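Local coordinates for ABC sugar transporter, periplasmic sugar binding protein (Legionella pneumophila subsp. pneumophila, PDB 3ROT) that probably binds a sugar in the periplasm and passes it to an ABC transporter for uptake, at residues Asp4-Ile9 against Leu32-Gln37; Ser13-Trp18 against Asp225-Thr230; Leu134-Gln139 against Glu164-Gly169. All blocks are in the same frame, centred on the assembly; numbering follows the deposited sequence.

Interaction 1: residues Asp4-Ile9 against Leu32-Gln37; sequences DKYYLI and LKVDLQ
With its CG beside the backbone N and anti to the carbonyl carbon (chi1 -66°), Tyr-6 turns the CD2-CE2 edge of its ring to Val-34. Ring atom CE2 of Tyr-6 lies 3.6 Å from CB of Val-34, and both methyls of the valine reach the same edge; the carbonyl oxygen of Asp-35 also lies at that edge, in the ring plane. The other sheet face carries Lys-5, Tyr-7 and Gln-37. The bend of Lys-5 at chi2 (54°) brings its CE over the rim of one face of the Tyr-7 ring and to 3.4 Å from CB of Gln-37. The side chains of Tyr-7 and Gln-37 run side by side.

Between these two faces the backbones form a parallel ladder. Asp-35 N donates to Asp-4 O at 2.9 Å, Tyr-6 N to Asp-35 O, Gln-37 N to Tyr-6 O at 3.0 Å, and Leu-8 N to Gln-37 O.

Strand 35-39 is an edge strand of its sheet within the chain, and strand 5-9 continues the ladder on its other flank toward strand 64-67. The two strands belong to a beta-alpha-beta unit whose helix, 16-32, packs on Leu-8 and Leu-36. Helix 247-264 covers the Tyr-6 side, where Asn-262 bonds the phenol oxygen; Thr-60 takes that of Tyr-7. Each tyrosine thus packs its ring against aliphatic atoms while its hydroxyl is satisfied by a neighbouring polar side chain.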
loop_
_atom_site.group_PDB
_atom_site.type_symbol
_atom_site.label_atom_id
_atom_site.label_comp_id
_atom_site.label_asym_id
_atom_site.label_seq_id
_atom_site.Cartn_x
_atom_site.Cartn_y
_atom_site.Cartn_z
ATOM N N ASP A 4 28.989 12.938 -8.840
ATOM C CA ASP A 4 28.079 14.061 -8.708
ATOM C C ASP A 4 26.827 13.612 -7.944
ATOM O O ASP A 4 26.369 12.474 -8.085
ATOM C CB ASP A 4 27.684 14.618 -10.080
ATOM C CG ASP A 4 28.794 15.454 -10.706
ATOM O OD1 ASP A 4 28.529 16.084 -11.749
ATOM O OD2 ASP A 4 29.928 15.478 -10.145
ATOM N N LYS A 5 26.278 14.505 -7.125
ATOM C CA LYS A 5 25.087 14.191 -6.333
ATOM C C LYS A 5 23.783 14.707 -6.936
ATOM O O LYS A 5 23.666 15.875 -7.307
ATOM C CB LYS A 5 25.247 14.744 -4.915
ATOM C CG LYS A 5 24.074 14.419 -4.019
ATOM C CD LYS A 5 23.793 12.915 -3.995
ATOM C CE LYS A 5 22.712 12.560 -2.986
ATOM N NZ LYS A 5 23.078 13.048 -1.629
ATOM N N TYR A 6 22.799 13.820 -7.014
ATOM C CA TYR A 6 21.493 14.171 -7.555
ATOM C C TYR A 6 20.384 13.756 -6.597
ATOM O O TYR A 6 20.547 12.826 -5.805
ATOM C CB TYR A 6 21.279 13.496 -8.915
ATOM C CG TYR A 6 22.206 14.002 -9.995
ATOM C CD1 TYR A 6 21.893 15.145 -10.741
ATOM C CD2 TYR A 6 23.421 13.363 -10.245
ATOM C CE1 TYR A 6 22.769 15.632 -11.704
ATOM C CE2 TYR A 6 24.300 13.846 -11.200
ATOM C CZ TYR A 6 23.972 14.978 -11.926
ATOM O OH TYR A 6 24.856 15.459 -12.870
ATOM N N TYR A 7 19.252 14.449 -6.683
ATOM C CA TYR A 7 18.102 14.164 -5.826
ATOM C C TYR A 7 16.826 13.956 -6.633
ATOM O O TYR A 7 16.599 14.629 -7.640
ATOM C CB TYR A 7 17.848 15.322 -4.857
ATOM C CG TYR A 7 18.823 15.439 -3.707
ATOM C CD1 TYR A 7 18.681 14.655 -2.563
ATOM C CD2 TYR A 7 19.866 16.360 -3.747
ATOM C CE1 TYR A 7 19.551 14.795 -1.484
ATOM C CE2 TYR A 7 20.744 16.505 -2.673
ATOM C CZ TYR A 7 20.577 15.723 -1.548
ATOM O OH TYR A 7 21.421 15.883 -0.473
ATOM N N LEU A 8 16.007 13.013 -6.183
ATOM C CA LEU A 8 14.711 12.750 -6.797
ATOM C C LEU A 8 13.749 12.910 -5.627
ATOM O O LEU A 8 13.750 12.112 -4.694
ATOM C CB LEU A 8 14.628 11.332 -7.383
ATOM C CG LEU A 8 13.230 10.860 -7.830
ATOM C CD1 LEU A 8 12.550 11.925 -8.689
ATOM C CD2 LEU A 8 13.348 9.547 -8.604
ATOM N N ILE A 9 12.943 13.960 -5.666
ATOM C CA ILE A 9 12.022 14.231 -4.579
ATOM C C ILE A 9 10.570 14.132 -5.030
ATOM O O ILE A 9 10.195 14.680 -6.065
ATOM C CB ILE A 9 12.334 15.629 -3.992
ATOM C CG1 ILE A 9 13.836 15.709 -3.676
ATOM C CG2 ILE A 9 11.497 15.873 -2.742
ATOM C CD1 ILE A 9 14.343 17.043 -3.147
ATOM N N LEU A 32 25.050 5.859 -15.551
ATOM C CA LEU A 32 25.774 7.106 -15.743
ATOM C C LEU A 32 26.808 7.325 -14.649
ATOM O O LEU A 32 27.556 8.291 -14.691
ATOM C CB LEU A 32 24.799 8.285 -15.789
ATOM C CG LEU A 32 23.835 8.259 -16.978
ATOM C CD1 LEU A 32 22.857 9.400 -16.872
ATOM C CD2 LEU A 32 24.615 8.357 -18.272
ATOM N N LYS A 33 26.830 6.433 -13.663
ATOM C CA LYS A 33 27.793 6.512 -12.564
ATOM C C LYS A 33 27.722 7.773 -11.697
ATOM O O LYS A 33 28.745 8.382 -11.386
ATOM C CB LYS A 33 29.210 6.352 -13.124
ATOM C CG LYS A 33 29.351 5.137 -14.032
ATOM C CD LYS A 33 30.625 5.194 -14.856
ATOM C CE LYS A 33 30.420 4.516 -16.206
ATOM N NZ LYS A 33 29.403 5.240 -17.043
ATOM N N VAL A 34 26.515 8.171 -11.312
ATOM C CA VAL A 34 26.353 9.335 -10.450
ATOM C C VAL A 34 25.615 8.862 -9.207
ATOM O O VAL A 34 25.034 7.775 -9.202
ATOM C CB VAL A 34 25.533 10.472 -11.129
ATOM C CG1 VAL A 34 26.280 11.014 -12.343
ATOM C CG2 VAL A 34 24.159 9.958 -11.530
ATOM N N ASP A 35 25.655 9.660 -8.148
ATOM C CA ASP A 35 24.965 9.296 -6.923
ATOM C C ASP A 35 23.564 9.891 -6.937
ATOM O O ASP A 35 23.354 11.005 -7.415
ATOM C CB ASP A 35 25.738 9.780 -5.695
ATOM C CG ASP A 35 27.072 9.057 -5.522
ATOM O OD1 ASP A 35 27.139 7.844 -5.827
ATOM O OD2 ASP A 35 28.049 9.698 -5.069
ATOM N N LEU A 36 22.608 9.132 -6.413
ATOM C CA LEU A 36 21.230 9.569 -6.376
ATOM C C LEU A 36 20.553 9.239 -5.063
ATOM O O LEU A 36 20.521 8.083 -4.640
ATOM C CB LEU A 36 20.453 8.928 -7.532
ATOM C CG LEU A 36 18.920 8.966 -7.518
ATOM C CD1 LEU A 36 18.380 8.772 -8.911
ATOM C CD2 LEU A 36 18.390 7.878 -6.609
ATOM N N GLN A 37 20.016 10.267 -4.420
ATOM C CA GLN A 37 19.291 10.075 -3.177
ATOM C C GLN A 37 17.815 10.344 -3.485
ATOM O O GLN A 37 17.486 11.294 -4.196
ATOM C CB GLN A 37 19.793 11.046 -2.105
ATOM C CG GLN A 37 19.166 10.810 -0.740
ATOM C CD GLN A 37 19.893 11.527 0.388
ATOM O OE1 GLN A 37 19.451 11.494 1.541
ATOM N NE2 GLN A 37 21.010 12.176 0.066
#

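Interaction 2: residues Ser13-Trp18 against Asp225-Thr230; sequences SQDPYW and DKTPNT
Asp-225 and Tyr-17 meet where the carboxylate of the first lies against the CD1-CE1 side of the ring, OD1 of Asp-225 standing 3.5 Å from CD1 of Tyr-17. The approach is oblique, the planes inclined by 31°. Next to this pair, the CG2 methyl of Thr-227 touches both Pro-16 and Asp-15: it is 3.8 Å from CB of Pro-16 and 3.9 Å from OD1 of Asp-15. Pro-16 also touches CD of Pro-228, so the starts of two helices abut through their proline rings.

One water joins the two carboxylates, donating to OD2 of Asp-15 at 2.6 Å and to OD2 of Asp-225 at 2.5 Å. Since the acidic oxygens themselves stand 4.6 Å apart, OD2 of Asp-15 to OD2 of Asp-225, this shared donor probably eases their mutual repulsion.

A second shell fixes these groups. Asp-15 is the N-cap of helix 16-32, its OD1 apparently accepting from Tyr-17 N, an atom less surely placed, and the helix end would be expected to favour its negative charge. Thr-227 is the N-cap residue of helix 228-235; its OG1 sits between the backbone N and the carbonyl carbon (chi1 62°), sharing a 2.6 Å hydrogen bond with OG1 of Thr-230 and leaving CG2 anti to that carbon, directed at Pro-16. Gln-245 binds OD1 of Asp-225, and a glycerol, probably from the crystallisation liquor, binds its OD2, consistent with a pocket between the lobes.

Pro-16 O receives a bond from Gln-205 of the second subunit. Within the chain, Tyr-17 packs on Pro-247 and Met-250 of helix 247-264, Thr-227 on Ser-197 of helix 197-208, and Thr-230 on strand 241-243, so the contact brings the N-termini of helices 16-32 and 228-235 together across the two lobes.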
loop_
_atom_site.group_PDB
_atom_site.type_symbol
_atom_site.label_atom_id
_atom_site.label_comp_id
_atom_site.label_asym_id
_atom_site.label_seq_id
_atom_site.Cartn_x
_atom_site.Cartn_y
_atom_site.Cartn_z
ATOM N N SER A 13 5.340 7.737 -1.750
ATOM C CA SER A 13 6.242 6.622 -1.975
ATOM C C SER A 13 5.613 5.246 -1.797
ATOM O O SER A 13 6.287 4.236 -1.973
ATOM C CB SER A 13 7.441 6.754 -1.033
ATOM O OG SER A 13 7.008 6.723 0.318
ATOM N N GLN A 14 4.330 5.195 -1.459
ATOM C CA GLN A 14 3.671 3.905 -1.251
ATOM C C GLN A 14 3.079 3.307 -2.529
ATOM O O GLN A 14 3.145 2.097 -2.747
ATOM C CB GLN A 14 2.575 4.034 -0.184
ATOM C CG GLN A 14 3.056 4.562 1.172
ATOM C CD GLN A 14 4.396 3.977 1.612
ATOM O OE1 GLN A 14 5.459 4.485 1.245
ATOM N NE2 GLN A 14 4.350 2.901 2.398
ATOM N N ASP A 15 2.489 4.156 -3.360
ATOM C CA ASP A 15 1.899 3.714 -4.619
ATOM C C ASP A 15 2.973 2.958 -5.416
ATOM O O ASP A 15 4.083 3.458 -5.580
ATOM C CB ASP A 15 1.443 4.941 -5.414
ATOM C CG ASP A 15 0.531 4.592 -6.577
ATOM O OD1 ASP A 15 0.703 3.511 -7.180
ATOM O OD2 ASP A 15 -0.350 5.420 -6.903
ATOM N N PRO A 16 2.664 1.740 -5.902
ATOM C CA PRO A 16 3.617 0.939 -6.686
ATOM C C PRO A 16 4.160 1.749 -7.869
ATOM O O PRO A 16 5.206 1.424 -8.440
ATOM C CB PRO A 16 2.770 -0.242 -7.142
ATOM C CG PRO A 16 1.863 -0.445 -5.992
ATOM C CD PRO A 16 1.439 0.967 -5.631
ATOM N N TYR A 17 3.419 2.794 -8.230
ATOM C CA TYR A 17 3.776 3.705 -9.309
ATOM C C TYR A 17 5.128 4.351 -9.052
ATOM O O TYR A 17 5.942 4.508 -9.965
ATOM C CB TYR A 17 2.724 4.811 -9.408
ATOM C CG TYR A 17 3.101 5.957 -10.318
ATOM C CD1 TYR A 17 2.930 5.859 -11.696
ATOM C CD2 TYR A 17 3.601 7.158 -9.794
ATOM C CE1 TYR A 17 3.239 6.928 -12.536
ATOM C CE2 TYR A 17 3.911 8.230 -10.629
ATOM C CZ TYR A 17 3.724 8.104 -11.999
ATOM O OH TYR A 17 3.995 9.160 -12.835
ATOM N N TRP A 18 5.340 4.756 -7.804
ATOM C CA TRP A 18 6.579 5.402 -7.406
ATOM C C TRP A 18 7.789 4.482 -7.500
ATOM O O TRP A 18 8.825 4.882 -8.013
ATOM C CB TRP A 18 6.469 5.937 -5.980
ATOM C CG TRP A 18 5.417 6.989 -5.819
ATOM C CD1 TRP A 18 4.323 6.937 -4.995
ATOM C CD2 TRP A 18 5.353 8.253 -6.494
ATOM N NE1 TRP A 18 3.584 8.088 -5.120
ATOM C CE2 TRP A 18 4.187 8.911 -6.035
ATOM C CE3 TRP A 18 6.161 8.889 -7.451
ATOM C CZ2 TRP A 18 3.814 10.185 -6.491
ATOM C CZ3 TRP A 18 5.788 10.160 -7.907
ATOM C CH2 TRP A 18 4.621 10.788 -7.427
ATOM N N ASP A 225 -2.195 4.296 -14.393
ATOM C CA ASP A 225 -1.036 3.547 -13.915
ATOM C C ASP A 225 -1.229 2.050 -13.851
ATOM O O ASP A 225 -2.049 1.550 -13.078
ATOM C CB ASP A 225 -0.601 4.065 -12.545
ATOM C CG ASP A 225 -0.519 5.581 -12.498
ATOM O OD1 ASP A 225 -0.075 6.186 -13.499
ATOM O OD2 ASP A 225 -0.891 6.162 -11.458
ATOM N N LYS A 226 -0.444 1.341 -14.657
ATOM C CA LYS A 226 -0.521 -0.108 -14.716
ATOM C C LYS A 226 0.348 -0.777 -13.652
ATOM O O LYS A 226 1.402 -1.330 -13.954
ATOM C CB LYS A 226 -0.112 -0.605 -16.107
ATOM C CG LYS A 226 -1.082 -0.210 -17.222
ATOM C CD LYS A 226 -0.691 -0.828 -18.560
ATOM C CE LYS A 226 -1.696 -0.462 -19.646
ATOM N NZ LYS A 226 -1.363 -1.062 -20.971
ATOM N N THR A 227 -0.099 -0.706 -12.403
ATOM C CA THR A 227 0.607 -1.326 -11.284
ATOM C C THR A 227 0.292 -2.825 -11.352
ATOM O O THR A 227 -0.640 -3.232 -12.047
ATOM C CB THR A 227 0.097 -0.782 -9.935
ATOM O OG1 THR A 227 -1.292 -1.098 -9.797
ATOM C CG2 THR A 227 0.274 0.729 -9.854
ATOM N N PRO A 228 1.065 -3.661 -10.638
ATOM C CA PRO A 228 0.843 -5.110 -10.636
ATOM C C PRO A 228 -0.608 -5.507 -10.387
ATOM O O PRO A 228 -1.171 -6.322 -11.116
ATOM C CB PRO A 228 1.780 -5.594 -9.531
ATOM C CG PRO A 228 2.958 -4.671 -9.715
ATOM C CD PRO A 228 2.295 -3.318 -9.894
ATOM N N ASN A 229 -1.220 -4.936 -9.358
ATOM C CA ASN A 229 -2.604 -5.263 -9.063
ATOM C C ASN A 229 -3.539 -4.762 -10.165
ATOM O O ASN A 229 -4.529 -5.414 -10.486
ATOM C CB ASN A 229 -3.032 -4.664 -7.729
ATOM C CG ASN A 229 -4.286 -5.315 -7.199
ATOM O OD1 ASN A 229 -4.344 -6.543 -7.070
ATOM N ND2 ASN A 229 -5.304 -4.512 -6.900
ATOM N N THR A 230 -3.224 -3.602 -10.735
ATOM C CA THR A 230 -4.034 -3.027 -11.808
ATOM C C THR A 230 -3.979 -3.958 -13.026
ATOM O O THR A 230 -4.999 -4.231 -13.664
ATOM C CB THR A 230 -3.512 -1.623 -12.211
ATOM O OG1 THR A 230 -3.525 -0.759 -11.062
ATOM C CG2 THR A 230 -4.391 -1.006 -13.313
HETATM O O HOH W 1 -1.456 5.153 -9.274
#

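Interaction 3: residues Leu134-Gln139 against Glu164-Gly169; sequences LVLNPQ and EELDVG
Leu-134, Leu-136 and Leu-166 form the apolar centre on one face of a parallel strand pair, and Val-168 joins them from just past the end of strand 162-167. CD1 of Leu-134 reaches across to CB of Leu-166 at 4.0 Å. Leu-136 lies alongside Leu-166, pointing the same way, and its CD2 also meets CG1 of Val-168 at 4.1 Å. In Leu-136, CG anti to the carbonyl carbon (chi1 -47°) and an extended chi2 (-175°) together direct CD2 to both partners. Helix 172-185 packs on this face through contacts with Leu-134 and Val-168.

Four backbone bonds hold the strands in register: Val-135 N to Glu-164 O, Leu-166 N to Val-135 O at 2.7 Å, Asn-137 N to Leu-166 O, and Val-168 N to Asn-137 O. The last is more bent than the others, at 146° about the hydrogen, where the strands give way to loops.

On the opposite face, Glu-165 extends its chain past CG1 of Val-135 to Asn-137, whose ND2 donates to OE2 of Glu-165 at 2.9 Å. The bond is nearly straight and lies close to the amide plane, but it meets the carboxylate from above its plane. Lys-153 of helix 143-158 forms a salt bridge with the other oxygen, OE1. The remaining amide oxygen, OD1 of Asn-137, accepts from Gln-139 N at 2.9 Å and closes an Asx turn, so both ends of the amide are gripped and its rotation is fixed.

Strands 132-137 and 162-167, joined through helix 143-158, make a classic beta-alpha-beta unit at the edge of a parallel sheet, as in the Rossmann-like lobes of periplasmic binding proteins.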
loop_
_atom_site.group_PDB
_atom_site.type_symbol
_atom_site.label_atom_id
_atom_site.label_comp_id
_atom_site.label_asym_id
_atom_site.label_seq_id
_atom_site.Cartn_x
_atom_site.Cartn_y
_atom_site.Cartn_z
ATOM N N LEU A 134 -18.680 7.776 -11.899
ATOM C CA LEU A 134 -18.208 8.248 -10.610
ATOM C C LEU A 134 -16.693 8.409 -10.709
ATOM O O LEU A 134 -16.002 7.496 -11.161
ATOM C CB LEU A 134 -18.573 7.234 -9.529
ATOM C CG LEU A 134 -18.169 7.517 -8.084
ATOM C CD1 LEU A 134 -18.942 8.719 -7.546
ATOM C CD2 LEU A 134 -18.443 6.263 -7.234
ATOM N N VAL A 135 -16.188 9.577 -10.321
ATOM C CA VAL A 135 -14.756 9.858 -10.362
ATOM C C VAL A 135 -14.205 9.866 -8.947
ATOM O O VAL A 135 -14.600 10.704 -8.122
ATOM C CB VAL A 135 -14.453 11.225 -11.009
ATOM C CG1 VAL A 135 -12.945 11.499 -10.966
ATOM C CG2 VAL A 135 -14.958 11.243 -12.446
ATOM N N LEU A 136 -13.283 8.946 -8.672
ATOM C CA LEU A 136 -12.706 8.820 -7.341
ATOM C C LEU A 136 -11.374 9.563 -7.201
ATOM O O LEU A 136 -10.393 9.216 -7.849
ATOM C CB LEU A 136 -12.524 7.340 -7.001
ATOM C CG LEU A 136 -13.723 6.423 -7.300
ATOM C CD1 LEU A 136 -13.420 5.026 -6.779
ATOM C CD2 LEU A 136 -14.993 6.962 -6.642
ATOM N N ASN A 137 -11.360 10.591 -6.354
ATOM C CA ASN A 137 -10.161 11.390 -6.129
ATOM C C ASN A 137 -9.560 11.025 -4.782
ATOM O O ASN A 137 -10.186 11.219 -3.735
ATOM C CB ASN A 137 -10.492 12.889 -6.142
ATOM C CG ASN A 137 -9.261 13.757 -6.392
ATOM O OD1 ASN A 137 -8.158 13.436 -5.947
ATOM N ND2 ASN A 137 -9.450 14.868 -7.103
ATOM N N PRO A 138 -8.341 10.470 -4.786
ATOM C CA PRO A 138 -7.751 10.116 -3.497
ATOM C C PRO A 138 -6.934 11.245 -2.892
ATOM O O PRO A 138 -6.494 11.146 -1.745
ATOM C CB PRO A 138 -6.899 8.900 -3.838
ATOM C CG PRO A 138 -6.393 9.243 -5.191
ATOM C CD PRO A 138 -7.621 9.812 -5.891
ATOM N N GLN A 139 -6.731 12.315 -3.659
ATOM C CA GLN A 139 -5.944 13.435 -3.167
ATOM C C GLN A 139 -6.400 14.822 -3.583
ATOM O O GLN A 139 -5.787 15.443 -4.454
ATOM C CB GLN A 139 -4.480 13.291 -3.583
ATOM C CG GLN A 139 -3.749 12.124 -2.986
ATOM C CD GLN A 139 -2.327 12.038 -3.501
ATOM O OE1 GLN A 139 -1.518 12.943 -3.284
ATOM N NE2 GLN A 139 -2.016 10.953 -4.200
ATOM N N GLU A 164 -20.199 12.541 -11.079
ATOM C CA GLU A 164 -19.914 13.200 -9.814
ATOM C C GLU A 164 -18.507 12.811 -9.377
ATOM O O GLU A 164 -18.079 11.681 -9.602
ATOM C CB GLU A 164 -20.939 12.774 -8.754
ATOM C CG GLU A 164 -21.000 13.687 -7.525
ATOM C CD GLU A 164 -22.249 13.458 -6.669
ATOM O OE1 GLU A 164 -23.375 13.543 -7.211
ATOM O OE2 GLU A 164 -22.106 13.200 -5.451
ATOM N N GLU A 165 -17.777 13.756 -8.789
ATOM C CA GLU A 165 -16.435 13.471 -8.298
ATOM C C GLU A 165 -16.523 13.247 -6.800
ATOM O O GLU A 165 -17.116 14.040 -6.069
ATOM C CB GLU A 165 -15.463 14.616 -8.588
ATOM C CG GLU A 165 -14.018 14.275 -8.207
ATOM C CD GLU A 165 -13.018 15.389 -8.512
ATOM O OE1 GLU A 165 -13.095 15.990 -9.603
ATOM O OE2 GLU A 165 -12.136 15.653 -7.670
ATOM N N LEU A 166 -15.934 12.155 -6.344
ATOM C CA LEU A 166 -15.960 11.813 -4.937
ATOM C C LEU A 166 -14.560 11.790 -4.328
ATOM O O LEU A 166 -13.653 11.149 -4.865
ATOM C CB LEU A 166 -16.626 10.446 -4.771
ATOM C CG LEU A 166 -16.694 9.795 -3.392
ATOM C CD1 LEU A 166 -17.470 10.687 -2.431
ATOM C CD2 LEU A 166 -17.355 8.425 -3.529
ATOM N N ASP A 167 -14.394 12.509 -3.220
ATOM C CA ASP A 167 -13.124 12.557 -2.500
ATOM C C ASP A 167 -13.090 11.324 -1.602
ATOM O O ASP A 167 -13.746 11.289 -0.563
ATOM C CB ASP A 167 -13.049 13.831 -1.652
ATOM C CG ASP A 167 -11.919 13.804 -0.622
ATOM O OD1 ASP A 167 -11.102 12.854 -0.587
ATOM O OD2 ASP A 167 -11.846 14.764 0.170
ATOM N N VAL A 168 -12.324 10.316 -2.002
ATOM C CA VAL A 168 -12.252 9.080 -1.224
ATOM C C VAL A 168 -11.042 8.969 -0.306
ATOM O O VAL A 168 -10.980 8.067 0.521
ATOM C CB VAL A 168 -12.276 7.837 -2.150
ATOM C CG1 VAL A 168 -13.591 7.773 -2.908
ATOM C CG2 VAL A 168 -11.109 7.894 -3.130
ATOM N N GLY A 169 -10.088 9.885 -0.435
ATOM C CA GLY A 169 -8.901 9.815 0.399
ATOM C C GLY A 169 -8.056 8.609 0.012
ATOM O O GLY A 169 -8.223 8.065 -1.081
#

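How the interactions relate
Interactions 1 and 3 occupy corresponding places in the two lobes: each pairs the two strands of a beta-alpha-beta unit at the outer edge of its own parallel sheet, and their centres lie 35 Å apart on opposite sides of the chain's centre. Interaction 2 lies between them, 23 Å from interaction 1 and 18 Å from interaction 3 (centre to centre). Along the chain, 4-9 leads directly to 13-18, helix 16-32 then runs back to 32-37, and both segments of interaction 3 follow before 225-230 returns to meet 13-18. Two contacts thus lie within separate lobes, while the third brings the lobes together across the cleft, where sugar-binding proteins of this family generally hold their ligand.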